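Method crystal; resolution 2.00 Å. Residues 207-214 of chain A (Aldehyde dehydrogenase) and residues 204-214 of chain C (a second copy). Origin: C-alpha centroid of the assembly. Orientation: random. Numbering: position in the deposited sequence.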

# COMPACT_ATOMS: atom_id res chain seq x y z
N ALA A 207 8.81 -10.55 0.61
CA ALA A 207 7.38 -10.24 0.63
C ALA A 207 6.99 -9.34 -0.55
O ALA A 207 5.93 -9.52 -1.16
N TYR A 208 7.86 -8.39 -0.88
CA TYR A 208 7.60 -7.51 -2.01
C TYR A 208 7.95 -8.13 -3.36
O TYR A 208 7.70 -7.53 -4.42
N SER A 209 8.50 -9.34 -3.33
CA SER A 209 8.80 -10.11 -4.52
C SER A 209 7.84 -11.30 -4.72
O SER A 209 8.01 -12.09 -5.66
N SER A 210 6.83 -11.40 -3.86
CA SER A 210 5.93 -12.56 -3.79
C SER A 210 4.78 -12.58 -4.82
O SER A 210 4.19 -13.64 -5.08
N GLY A 211 4.47 -11.41 -5.38
CA GLY A 211 3.28 -11.26 -6.22
C GLY A 211 2.03 -10.87 -5.45
O GLY A 211 1.00 -10.59 -6.05
N THR A 212 2.13 -10.87 -4.12
CA THR A 212 1.03 -10.52 -3.21
C THR A 212 1.34 -9.17 -2.59
O THR A 212 2.50 -8.90 -2.28
N PRO A 213 0.31 -8.30 -2.44
CA PRO A 213 0.48 -7.04 -1.69
C PRO A 213 1.13 -7.25 -0.33
O PRO A 213 0.71 -8.11 0.43
N ALA A 214 2.17 -6.47 -0.05
CA ALA A 214 2.89 -6.56 1.21
C ALA A 214 2.95 -5.24 1.95
O ALA A 214 2.87 -4.17 1.36
N VAL C 204 0.85 -6.27 -13.94
CA VAL C 204 0.60 -5.96 -12.53
C VAL C 204 1.24 -7.00 -11.61
O VAL C 204 1.94 -6.63 -10.66
N LYS C 205 1.04 -8.28 -11.91
CA LYS C 205 1.70 -9.39 -11.19
C LYS C 205 3.24 -9.25 -11.16
O LYS C 205 3.87 -9.58 -10.15
N ALA C 206 3.82 -8.77 -12.27
CA ALA C 206 5.24 -8.47 -12.33
C ALA C 206 5.62 -7.36 -11.34
O ALA C 206 6.61 -7.49 -10.62
N ALA C 207 4.82 -6.30 -11.31
CA ALA C 207 5.06 -5.17 -10.41
C ALA C 207 5.00 -5.55 -8.93
O ALA C 207 5.72 -4.97 -8.12
N TYR C 208 4.15 -6.53 -8.59
CA TYR C 208 4.05 -7.03 -7.21
C TYR C 208 5.06 -8.11 -6.90
O TYR C 208 5.18 -8.55 -5.76
N SER C 209 5.81 -8.51 -7.94
CA SER C 209 6.90 -9.48 -7.79
C SER C 209 8.28 -8.83 -7.97
O SER C 209 9.28 -9.54 -8.05
N SER C 210 8.31 -7.51 -8.02
CA SER C 210 9.53 -6.75 -8.38
C SER C 210 10.48 -6.47 -7.22
O SER C 210 11.67 -6.21 -7.44
N GLY C 211 9.94 -6.47 -6.00
CA GLY C 211 10.69 -6.05 -4.80
C GLY C 211 10.38 -4.62 -4.39
O GLY C 211 10.77 -4.18 -3.31
N THR C 212 9.68 -3.90 -5.26
CA THR C 212 9.39 -2.48 -5.08
C THR C 212 7.92 -2.45 -4.76
O THR C 212 7.17 -3.24 -5.35
N PRO C 213 7.51 -1.59 -3.81
CA PRO C 213 6.08 -1.40 -3.57
C PRO C 213 5.37 -0.99 -4.86
O PRO C 213 5.87 -0.14 -5.60
N ALA C 214 4.24 -1.61 -5.12
CA ALA C 214 3.49 -1.39 -6.35
C ALA C 214 2.08 -0.98 -6.00
O ALA C 214 1.53 -1.38 -4.96

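Two backbone hydrogen bonds hold the stretches together. G211(C) N donates to Y208(A) O at 2.9 Å, and G211(A) N donates to Y208(C) O at 3.0 Å. The pair is reciprocal. The acceptors Y208(A) O and Y208(C) O lie 3.0 Å apart, with no hydrogen bond between them.

Two waters lie beside these bonds. Water 1 lies 3.2 Å from Y208(A) O and 2.5 Å from T212(C) O. Water 2 lies 2.8 Å from T212(A) O and 3.3 Å from Y208(C) O. Each water sits between the two chains, with an acceptor from each in reach.

Both glycines have positive phi. A CB there would jam against the preceding carbonyl O. The serine hydroxyls also come close: S209(C) OG is 3.3 Å from G211(A) CA, and S209(A) OG is 3.5 Å from G211(C) CA. Both S209 side chains are m and leave CA sideways. S209(C) OG is held by a hydrogen bond to K205(C) O at 2.6 Å. Between the serines, S209(C) CA makes a CA-H...O contact with S209(A) O at 3.5 Å.

The CA-to-CB bonds of Y208(A) and Y208(C) point toward the other stretch, and both have chi1 m, at -78°. Their rings pack against the prolines. Y208(A) CE1 is 4.0 Å from P213(C) CG, and Y208(C) CE1 is 4.3 Å from P213(A) CG. Both proline rings are C-gamma exo.

S210 points away in each chain, with chi1 p, and bonds within its own stretch. S210(A) OG donates to A207(A) O at 2.7 Å and accepts from T212(A) N at 3.1 Å. In chain C, S210(C) OG donates to A207(C) O at 2.9 Å and accepts from T212(C) N at 3.0 Å. Both T212 side chains are m and also point away.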

# COMPACT_ATOMS: atom_id res chain seq x y z
CB ALA A 207 6.99 -9.59 1.94
CB TYR A 208 8.27 -6.15 -1.82
CG TYR A 208 7.51 -5.26 -0.88
CD1 TYR A 208 6.35 -4.59 -1.29
CD2 TYR A 208 7.93 -5.10 0.44
CE1 TYR A 208 5.64 -3.77 -0.40
CE2 TYR A 208 7.23 -4.29 1.34
CZ TYR A 208 6.10 -3.63 0.91
OH TYR A 208 5.42 -2.84 1.82
CB SER A 209 10.24 -10.59 -4.48
OG SER A 209 11.11 -9.49 -4.24
CB SER A 210 5.32 -12.63 -2.39
OG SER A 210 4.48 -11.52 -2.14
CB THR A 212 0.91 -11.58 -2.07
OG1 THR A 212 0.64 -12.86 -2.64
CG2 THR A 212 -0.18 -11.25 -1.05
CB PRO A 213 -0.95 -6.55 -1.51
CG PRO A 213 -1.67 -7.07 -2.71
CD PRO A 213 -1.05 -8.41 -3.01
CB ALA A 214 4.31 -7.07 0.97
CB VAL C 204 -0.91 -5.77 -12.24
CG1 VAL C 204 -1.22 -5.83 -10.73
CG2 VAL C 204 -1.38 -4.46 -12.82
CB LYS C 205 1.30 -10.74 -11.78
CG LYS C 205 1.66 -11.96 -10.92
CD LYS C 205 1.39 -13.28 -11.65
CE LYS C 205 -0.09 -13.72 -11.55
NZ LYS C 205 -0.36 -15.06 -12.18
CB ALA C 206 5.66 -8.09 -13.76
CB ALA C 207 4.09 -4.03 -10.72
CB TYR C 208 2.60 -7.48 -6.87
CG TYR C 208 1.70 -6.30 -6.57
CD1 TYR C 208 1.69 -5.71 -5.30
CD2 TYR C 208 0.91 -5.73 -7.57
CE1 TYR C 208 0.90 -4.60 -5.03
CE2 TYR C 208 0.11 -4.62 -7.31
CZ TYR C 208 0.11 -4.06 -6.03
OH TYR C 208 -0.68 -2.97 -5.77
CB SER C 209 6.74 -10.64 -8.77
OG SER C 209 5.41 -11.15 -8.76
CB SER C 210 9.13 -5.42 -9.00
OG SER C 210 8.57 -4.58 -8.01
CB THR C 212 9.71 -1.68 -6.38
OG1 THR C 212 11.10 -1.79 -6.69
CG2 THR C 212 9.37 -0.19 -6.27
CB PRO C 213 6.04 -0.27 -2.53
CG PRO C 213 7.33 -0.42 -1.78
CD PRO C 213 8.32 -0.80 -2.86
CB ALA C 214 3.47 -2.65 -7.18
O HOH W 1 5.62 -5.13 -4.78
O HOH W 2 4.38 -6.93 -3.02